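PDB 3NF4: acyl-CoA dehydrogenase from Mycobacterium thermoresistibile, which probably catalyses the FAD-dependent alpha,beta-dehydrogenation of acyl-CoA thioesters, in which the bound flavin accepts the electrons taken from the acyl chain. Local coordinates for residues G253-A258 and L329-A334; Y80-E85 and A305-A310; K33-I38 and E50-Q55. All coordinates share one frame; numbering follows the deposited sequence.

Contact 1 (G253-A258 and L329-A334)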
loop_
_atom_site.group_PDB
_atom_site.type_symbol
_atom_site.label_atom_id
_atom_site.label_comp_id
_atom_site.label_asym_id
_atom_site.label_seq_id
_atom_site.Cartn_x
_atom_site.Cartn_y
_atom_site.Cartn_z
ATOM N N GLY A 253 -13.231 18.933 11.455
ATOM C CA GLY A 253 -12.989 18.659 12.877
ATOM C C GLY A 253 -12.182 17.376 13.103
ATOM O O GLY A 253 -11.081 17.421 13.655
ATOM N N ILE A 254 -12.707 16.239 12.646
ATOM C CA ILE A 254 -12.070 14.934 12.839
ATOM C C ILE A 254 -10.719 14.766 12.105
ATOM O O ILE A 254 -9.810 14.096 12.633
ATOM C CB ILE A 254 -13.046 13.782 12.460
ATOM C CG1 ILE A 254 -14.234 13.772 13.427
ATOM C CG2 ILE A 254 -12.337 12.419 12.417
ATOM C CD1 ILE A 254 -13.903 13.761 14.930
ATOM N N ALA A 255 -10.593 15.360 10.911
ATOM C CA ALA A 255 -9.296 15.431 10.233
ATOM C C ALA A 255 -8.266 16.082 11.143
ATOM O O ALA A 255 -7.159 15.588 11.245
ATOM C CB ALA A 255 -9.397 16.181 8.919
ATOM N N ALA A 256 -8.649 17.158 11.843
ATOM C CA ALA A 256 -7.718 17.856 12.759
ATOM C C ALA A 256 -7.382 17.002 13.979
ATOM O O ALA A 256 -6.215 16.983 14.405
ATOM C CB ALA A 256 -8.273 19.204 13.204
ATOM N N VAL A 257 -8.391 16.308 14.534
ATOM C CA VAL A 257 -8.182 15.406 15.670
ATOM C C VAL A 257 -7.234 14.255 15.315
ATOM O O VAL A 257 -6.364 13.915 16.108
ATOM C CB VAL A 257 -9.541 14.860 16.256
ATOM C CG1 VAL A 257 -9.301 13.783 17.302
ATOM C CG2 VAL A 257 -10.345 16.026 16.921
ATOM N N ALA A 258 -7.406 13.645 14.136
ATOM C CA ALA A 258 -6.578 12.490 13.754
ATOM C C ALA A 258 -5.134 12.921 13.529
ATOM O O ALA A 258 -4.203 12.179 13.869
ATOM C CB ALA A 258 -7.138 11.780 12.491
ATOM N N LEU A 329 -10.527 11.362 5.039
ATOM C CA LEU A 329 -9.954 10.089 4.564
ATOM C C LEU A 329 -8.432 10.024 4.736
ATOM O O LEU A 329 -7.899 9.061 5.315
ATOM C CB LEU A 329 -10.281 9.865 3.087
ATOM C CG LEU A 329 -9.577 8.671 2.422
ATOM C CD1 LEU A 329 -10.226 7.375 2.851
ATOM C CD2 LEU A 329 -9.638 8.768 0.929
ATOM N N THR A 330 -7.740 11.041 4.219
ATOM C CA THR A 330 -6.268 11.146 4.257
ATOM C C THR A 330 -5.748 11.164 5.695
ATOM O O THR A 330 -4.884 10.363 6.065
ATOM C CB THR A 330 -5.865 12.457 3.505
ATOM O OG1 THR A 330 -6.082 12.254 2.099
ATOM C CG2 THR A 330 -4.411 12.877 3.747
ATOM N N ALA A 331 -6.292 12.052 6.515
ATOM C CA ALA A 331 -5.832 12.221 7.891
ATOM C C ALA A 331 -6.078 11.004 8.812
ATOM O O ALA A 331 -5.252 10.725 9.714
ATOM C CB ALA A 331 -6.439 13.484 8.491
ATOM N N THR A 332 -7.176 10.276 8.590
ATOM C CA THR A 332 -7.457 9.086 9.420
ATOM C C THR A 332 -6.710 7.851 8.932
ATOM O O THR A 332 -6.231 7.050 9.744
ATOM C CB THR A 332 -8.997 8.805 9.619
ATOM O OG1 THR A 332 -9.641 8.535 8.360
ATOM C CG2 THR A 332 -9.670 9.992 10.276
ATOM N N ASP A 333 -6.573 7.676 7.619
ATOM C CA ASP A 333 -5.654 6.622 7.126
ATOM C C ASP A 333 -4.207 6.861 7.692
ATOM O O ASP A 333 -3.529 5.920 8.101
ATOM C CB ASP A 333 -5.676 6.471 5.595
ATOM C CG ASP A 333 -6.882 5.591 5.071
ATOM O OD1 ASP A 333 -7.684 5.016 5.872
ATOM O OD2 ASP A 333 -7.042 5.474 3.815
ATOM N N ALA A 334 -3.764 8.115 7.757
ATOM C CA ALA A 334 -2.429 8.436 8.322
ATOM C C ALA A 334 -2.291 8.123 9.818
ATOM O O ALA A 334 -1.251 7.597 10.233
ATOM C CB ALA A 334 -2.030 9.918 8.049
#
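Thr332 and Ala331 of segment 329-334 pack on Ile254, Ala255 and Ala258 of segment 253-258, where two helices lie side by side in nearly the same direction. The segment axes approach to 8.2 Å at an angle of 27°, and apart from Ile254 the residues that meet are alanines and a threonine. From Thr332 CB the two branches part. The methyl Thr332 CG2, anti to the carbonyl carbon and beside the backbone N, reaches across to Ala258 CB (3.8 Å) and, less closely, to Ile254 CG2 (4.2 Å). The hydroxyl OG1 sits between the backbone N and the carbonyl carbon (chi1 62°); it bonds to Lys328 O one turn back on its own helix and to Asn374 ND2. The threonine thus offers carbon to the neighbouring helix and spends its polar end outside the contact. Ala331 CB enters next to it, meeting Ala255 O at 3.5 Å and Ala255 CB at 4.0 Å. In return Ala258 CB rests against Ala331 O at 3.5 Å, a methyl-to-carbonyl touch running the other way. Both helices belong to the C-terminal helical bundle of the acyl-CoA dehydrogenase fold. Met367 of helix 357-367 touches both Ile254 and Thr332, and the Ile254 side chain lies about 9 Å from the bound FAD. Since no hydrogen bond joins the segments, their buried contact is held by van der Waals packing of methyl groups on one another and on carbonyl oxygens, and with three alanines in it the backbones themselves come close.

Contact 2 (Y80-E85 and A305-A310)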
loop_
_atom_site.group_PDB
_atom_site.type_symbol
_atom_site.label_atom_id
_atom_site.label_comp_id
_atom_site.label_asym_id
_atom_site.label_seq_id
_atom_site.Cartn_x
_atom_site.Cartn_y
_atom_site.Cartn_z
ATOM N N TYR A 80 -8.996 27.931 14.307
ATOM C CA TYR A 80 -9.763 26.982 15.129
ATOM C C TYR A 80 -9.254 25.530 15.028
ATOM O O TYR A 80 -9.009 24.892 16.057
ATOM C CB TYR A 80 -11.271 27.063 14.823
ATOM C CG TYR A 80 -12.079 25.884 15.302
ATOM C CD1 TYR A 80 -12.099 25.534 16.649
ATOM C CD2 TYR A 80 -12.843 25.121 14.408
ATOM C CE1 TYR A 80 -12.860 24.444 17.102
ATOM C CE2 TYR A 80 -13.597 24.032 14.843
ATOM C CZ TYR A 80 -13.610 23.712 16.200
ATOM O OH TYR A 80 -14.345 22.653 16.667
ATOM N N LEU A 81 -9.065 25.031 13.803
ATOM C CA LEU A 81 -8.682 23.634 13.591
ATOM C C LEU A 81 -7.321 23.263 14.178
ATOM O O LEU A 81 -7.137 22.114 14.644
ATOM C CB LEU A 81 -8.739 23.254 12.104
ATOM C CG LEU A 81 -10.136 23.208 11.469
ATOM C CD1 LEU A 81 -10.083 22.920 9.979
ATOM C CD2 LEU A 81 -11.041 22.199 12.201
ATOM N N GLN A 82 -6.386 24.229 14.165
ATOM C CA GLN A 82 -5.026 24.018 14.687
ATOM C C GLN A 82 -4.993 24.059 16.241
ATOM O O GLN A 82 -4.116 23.450 16.878
ATOM C CB GLN A 82 -4.000 24.998 14.031
ATOM C CG GLN A 82 -3.827 24.856 12.493
ATOM C CD GLN A 82 -2.618 25.617 11.894
ATOM O OE1 GLN A 82 -1.450 25.277 12.140
ATOM N NE2 GLN A 82 -2.904 26.616 11.073
ATOM N N VAL A 83 -5.950 24.764 16.853
ATOM C CA VAL A 83 -6.143 24.689 18.312
ATOM C C VAL A 83 -6.670 23.300 18.713
ATOM O O VAL A 83 -6.210 22.685 19.696
ATOM C CB VAL A 83 -7.137 25.753 18.833
ATOM C CG1 VAL A 83 -7.534 25.445 20.288
ATOM C CG2 VAL A 83 -6.561 27.160 18.698
ATOM N N LEU A 84 -7.646 22.826 17.943
ATOM C CA LEU A 84 -8.178 21.475 18.076
ATOM C C LEU A 84 -7.060 20.423 17.933
ATOM O O LEU A 84 -7.011 19.448 18.683
ATOM C CB LEU A 84 -9.283 21.263 17.039
ATOM C CG LEU A 84 -10.317 20.160 17.309
ATOM C CD1 LEU A 84 -10.981 20.333 18.711
ATOM C CD2 LEU A 84 -11.369 20.110 16.203
ATOM N N GLU A 85 -6.138 20.644 17.001
ATOM C CA GLU A 85 -5.010 19.728 16.823
ATOM C C GLU A 85 -4.092 19.642 18.070
ATOM O O GLU A 85 -3.630 18.551 18.443
ATOM C CB GLU A 85 -4.209 20.107 15.559
ATOM C CG GLU A 85 -3.301 19.004 15.067
ATOM C CD GLU A 85 -2.080 19.468 14.279
ATOM O OE1 GLU A 85 -2.177 20.155 13.232
ATOM O OE2 GLU A 85 -0.988 19.068 14.681
ATOM N N ALA A 305 -1.309 19.700 6.017
ATOM C CA ALA A 305 -1.486 20.577 4.840
ATOM C C ALA A 305 -2.821 20.397 4.095
ATOM O O ALA A 305 -3.413 21.360 3.612
ATOM C CB ALA A 305 -0.311 20.426 3.858
ATOM N N THR A 306 -3.275 19.152 4.000
ATOM C CA THR A 306 -4.561 18.840 3.391
ATOM C C THR A 306 -5.768 19.433 4.170
ATOM O O THR A 306 -6.656 20.044 3.550
ATOM C CB THR A 306 -4.707 17.305 3.130
ATOM O OG1 THR A 306 -3.558 16.841 2.403
ATOM C CG2 THR A 306 -5.910 17.049 2.302
ATOM N N TYR A 307 -5.795 19.321 5.499
ATOM C CA TYR A 307 -6.956 19.902 6.215
ATOM C C TYR A 307 -6.975 21.443 6.172
ATOM O O TYR A 307 -8.052 22.065 6.114
ATOM C CB TYR A 307 -7.241 19.293 7.627
ATOM C CG TYR A 307 -6.409 19.789 8.810
ATOM C CD1 TYR A 307 -6.627 21.055 9.357
ATOM C CD2 TYR A 307 -5.456 18.976 9.409
ATOM C CE1 TYR A 307 -5.886 21.533 10.423
ATOM C CE2 TYR A 307 -4.695 19.432 10.516
ATOM C CZ TYR A 307 -4.916 20.729 11.011
ATOM O OH TYR A 307 -4.202 21.263 12.084
ATOM N N LEU A 308 -5.785 22.040 6.128
ATOM C CA LEU A 308 -5.645 23.487 6.069
ATOM C C LEU A 308 -6.029 24.073 4.724
ATOM O O LEU A 308 -6.610 25.161 4.678
ATOM C CB LEU A 308 -4.238 23.916 6.451
ATOM C CG LEU A 308 -3.806 23.677 7.898
ATOM C CD1 LEU A 308 -2.326 24.017 7.964
ATOM C CD2 LEU A 308 -4.642 24.519 8.855
ATOM N N ASP A 309 -5.706 23.360 3.638
ATOM C CA ASP A 309 -6.121 23.771 2.305
ATOM C C ASP A 309 -7.664 23.870 2.234
ATOM O O ASP A 309 -8.202 24.869 1.725
ATOM C CB ASP A 309 -5.570 22.815 1.241
ATOM C CG ASP A 309 -5.925 23.236 -0.182
ATOM O OD1 ASP A 309 -7.129 23.184 -0.561
ATOM O OD2 ASP A 309 -4.990 23.595 -0.958
ATOM N N ALA A 310 -8.362 22.842 2.730
ATOM C CA ALA A 310 -9.826 22.871 2.812
ATOM C C ALA A 310 -10.352 24.002 3.711
ATOM O O ALA A 310 -11.317 24.644 3.368
ATOM C CB ALA A 310 -10.368 21.520 3.266
#
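Segment 80-85, bearing Leu81, Gln82 and Glu85, runs roughly antiparallel to segment 305-310, bearing Tyr307 and Leu308: the N-to-C directions differ by 151° and the axes come no nearer than 11.0 Å. Even the nearest CA atoms, those of Leu81 and Leu308, are 8.1 Å apart, so long side chains bridge the gap. Tyr307 does most of this. Its bond from CA to CB points toward segment 80-85, and its CG lies between the backbone N and the carbonyl carbon (chi1 81°). At the tip, Tyr307 OH donates to Glu85 OE1 over 2.6 Å. The acceptor lies in the plane of the ring, at its edge, and uses its anti lone pair, while the carboxylate stands at 90° to the ring. Nearer the backbone, Tyr307 CE1 meets Leu81 CB at 3.7 Å, the two side chains sliding past each other in opposite directions. Gln82 flanks the phenol: its CG is 3.6 Å from Tyr307 OH, and its NE2 is 3.5 Å from Leu308 CD2, the glutamine and leucine chains crossing at about a right angle. The amide is occupied by other partners, NE2 by Glu78 O and OE1 by Arg13 NH1. Thr259 of helix 247-274 touches both Glu85 and Tyr307, where the N-terminal helical domain meets the C-terminal bundle. Glu85 also forms salt bridges to Arg13 NH1 through OE1 and to Arg304 NH2 through OE2. A carboxylate buried between the domains is therefore met by two arginines and a phenol, which would be expected to stabilise its negative charge.

Contact 3 (K33-I38 and E50-Q55)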
loop_
_atom_site.group_PDB
_atom_site.type_symbol
_atom_site.label_atom_id
_atom_site.label_comp_id
_atom_site.label_asym_id
_atom_site.label_seq_id
_atom_site.Cartn_x
_atom_site.Cartn_y
_atom_site.Cartn_z
ATOM N N LYS A 33 -1.169 21.720 31.459
ATOM C CA LYS A 33 -1.451 21.885 32.889
ATOM C C LYS A 33 -2.672 21.103 33.361
ATOM O O LYS A 33 -2.677 20.547 34.451
ATOM C CB LYS A 33 -1.631 23.368 33.247
ATOM C CG LYS A 33 -2.079 23.598 34.687
ATOM C CD LYS A 33 -2.079 25.064 35.082
ATOM C CE LYS A 33 -2.471 25.188 36.557
ATOM N NZ LYS A 33 -2.537 26.602 37.028
ATOM N N VAL A 34 -3.709 21.079 32.539
ATOM C CA VAL A 34 -4.974 20.485 32.928
ATOM C C VAL A 34 -5.203 19.086 32.376
ATOM O O VAL A 34 -5.637 18.225 33.124
ATOM C CB VAL A 34 -6.151 21.444 32.618
ATOM C CG1 VAL A 34 -7.495 20.739 32.648
ATOM C CG2 VAL A 34 -6.136 22.596 33.621
ATOM N N LEU A 35 -4.899 18.852 31.093
ATOM C CA LEU A 35 -5.157 17.546 30.442
ATOM C C LEU A 35 -4.059 16.500 30.622
ATOM O O LEU A 35 -4.344 15.393 31.036
ATOM C CB LEU A 35 -5.469 17.715 28.955
ATOM C CG LEU A 35 -6.511 18.774 28.584
ATOM C CD1 LEU A 35 -6.568 18.973 27.062
ATOM C CD2 LEU A 35 -7.879 18.450 29.184
ATOM N N ASP A 36 -2.811 16.864 30.321
ATOM C CA ASP A 36 -1.665 15.935 30.332
ATOM C C ASP A 36 -1.376 15.147 31.633
ATOM O O ASP A 36 -0.995 13.981 31.551
ATOM C CB ASP A 36 -0.395 16.656 29.868
ATOM C CG ASP A 36 0.811 15.716 29.738
ATOM O OD1 ASP A 36 1.813 15.932 30.446
ATOM O OD2 ASP A 36 0.758 14.744 28.939
ATOM N N PRO A 37 -1.535 15.771 32.827
ATOM C CA PRO A 37 -1.129 15.065 34.048
ATOM C C PRO A 37 -2.113 14.009 34.556
ATOM O O PRO A 37 -1.731 13.193 35.399
ATOM C CB PRO A 37 -1.020 16.183 35.106
ATOM C CG PRO A 37 -1.143 17.489 34.365
ATOM C CD PRO A 37 -1.927 17.164 33.112
ATOM N N ILE A 38 -3.360 14.046 34.071
ATOM C CA ILE A 38 -4.442 13.129 34.495
ATOM C C ILE A 38 -4.934 12.138 33.408
ATOM O O ILE A 38 -5.723 11.233 33.708
ATOM C CB ILE A 38 -5.681 13.918 35.026
ATOM C CG1 ILE A 38 -6.192 14.922 33.971
ATOM C CG2 ILE A 38 -5.371 14.613 36.379
ATOM C CD1 ILE A 38 -7.502 15.630 34.344
ATOM N N GLU A 50 -14.157 15.327 35.718
ATOM C CA GLU A 50 -14.880 16.434 36.324
ATOM C C GLU A 50 -14.019 17.693 36.330
ATOM O O GLU A 50 -12.824 17.636 36.625
ATOM C CB GLU A 50 -15.281 16.060 37.747
ATOM C CG GLU A 50 -16.757 16.302 38.060
ATOM C CD GLU A 50 -17.684 15.413 37.225
ATOM O OE1 GLU A 50 -17.679 14.164 37.415
ATOM O OE2 GLU A 50 -18.423 15.975 36.379
ATOM N N GLY A 51 -14.626 18.818 35.963
ATOM C CA GLY A 51 -13.971 20.126 36.061
ATOM C C GLY A 51 -13.228 20.582 34.820
ATOM O O GLY A 51 -12.985 21.784 34.638
ATOM N N VAL A 52 -12.869 19.616 33.972
ATOM C CA VAL A 52 -12.060 19.846 32.780
ATOM C C VAL A 52 -12.743 20.729 31.707
ATOM O O VAL A 52 -12.153 21.683 31.243
ATOM C CB VAL A 52 -11.550 18.495 32.206
ATOM C CG1 VAL A 52 -11.034 18.649 30.785
ATOM C CG2 VAL A 52 -10.479 17.914 33.108
ATOM N N PHE A 53 -13.973 20.407 31.319
ATOM C CA PHE A 53 -14.690 21.208 30.314
ATOM C C PHE A 53 -15.060 22.613 30.812
ATOM O O PHE A 53 -15.206 23.538 30.006
ATOM C CB PHE A 53 -15.930 20.480 29.785
ATOM C CG PHE A 53 -15.609 19.277 28.905
ATOM C CD1 PHE A 53 -15.285 19.443 27.569
ATOM C CD2 PHE A 53 -15.641 17.984 29.427
ATOM C CE1 PHE A 53 -14.991 18.363 26.774
ATOM C CE2 PHE A 53 -15.336 16.888 28.640
ATOM C CZ PHE A 53 -15.012 17.074 27.305
ATOM N N GLU A 54 -15.215 22.754 32.134
ATOM C CA GLU A 54 -15.464 24.039 32.790
ATOM C C GLU A 54 -14.243 24.970 32.650
ATOM O O GLU A 54 -14.400 26.160 32.375
ATOM C CB GLU A 54 -15.863 23.823 34.266
ATOM N N GLN A 55 -13.039 24.405 32.805
ATOM C CA GLN A 55 -11.772 25.139 32.656
ATOM C C GLN A 55 -11.408 25.569 31.228
ATOM O O GLN A 55 -10.780 26.623 31.050
ATOM C CB GLN A 55 -10.604 24.342 33.253
ATOM C CG GLN A 55 -10.590 24.271 34.788
ATOM C CD GLN A 55 -9.281 23.736 35.339
ATOM O OE1 GLN A 55 -8.259 24.433 35.342
ATOM N NE2 GLN A 55 -9.303 22.495 35.806
#
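Gln55 N donates to Gly51 O over 3.2 Å, a bond of the first turn of helix 52-57; the Gln55 side chain meets Val34 of segment 33-38. Gly51 occupies the N-cap position with a positive phi of 92°, and at its backbone angles a CB would be jammed against the carbonyl O of Glu50. From Gln55 the side chain runs out extended beyond CG, and its amide lies against the methyls of Val34: Gln55 OE1 is 3.3 Å from Val34 CG2, and Gln55 NE2 is 3.8 Å from Val34 CG2 and 4.0 Å from Val34 CG1. These are touches of a polar group on carbon, and no hydrogen bond joins the segments. Val52, one turn earlier than Gln55, supplies the apolar part. Its two methyls divide the work, Val52 CG1 meeting Leu35 CD2 at 3.5 Å, while Val52 CG2 lies 4.1 Å from Val34 CG1 and 4.0 Å from Ile38 CD1. The contact lies in the N-terminal helical domain of the acyl-CoA dehydrogenase fold, where the last part of helix 18-35 and the residues that follow it pack on the start of helix 52-57. Ile38 reaches Val52 with its CG1 between the backbone N and the carbonyl carbon (chi1 56°) and CD1 extended beyond it. Trp91 packs on both Leu35 and Ile38.

From the N terminus, contact 3 closes first, a short loop through helix 39-45 that stays within the N-terminal helical domain. Contact 2 opens next, at 80-85, and closes only at 305-310, after the chain has passed through the beta-rich middle domain and into the C-terminal bundle. Contact 1 opens at 253-258, inside that span, and closes beyond it at 329-334, so contacts 1 and 2 cross. They also touch: Ala256 CB lies 3.4 Å from Leu81 O, and helix 247-274 packs against helices 77-88, 289-315 and 321-346. Contact 3 touches neither; its nearest atoms are about 8 Å from contact 2 and about 11 Å from contact 1.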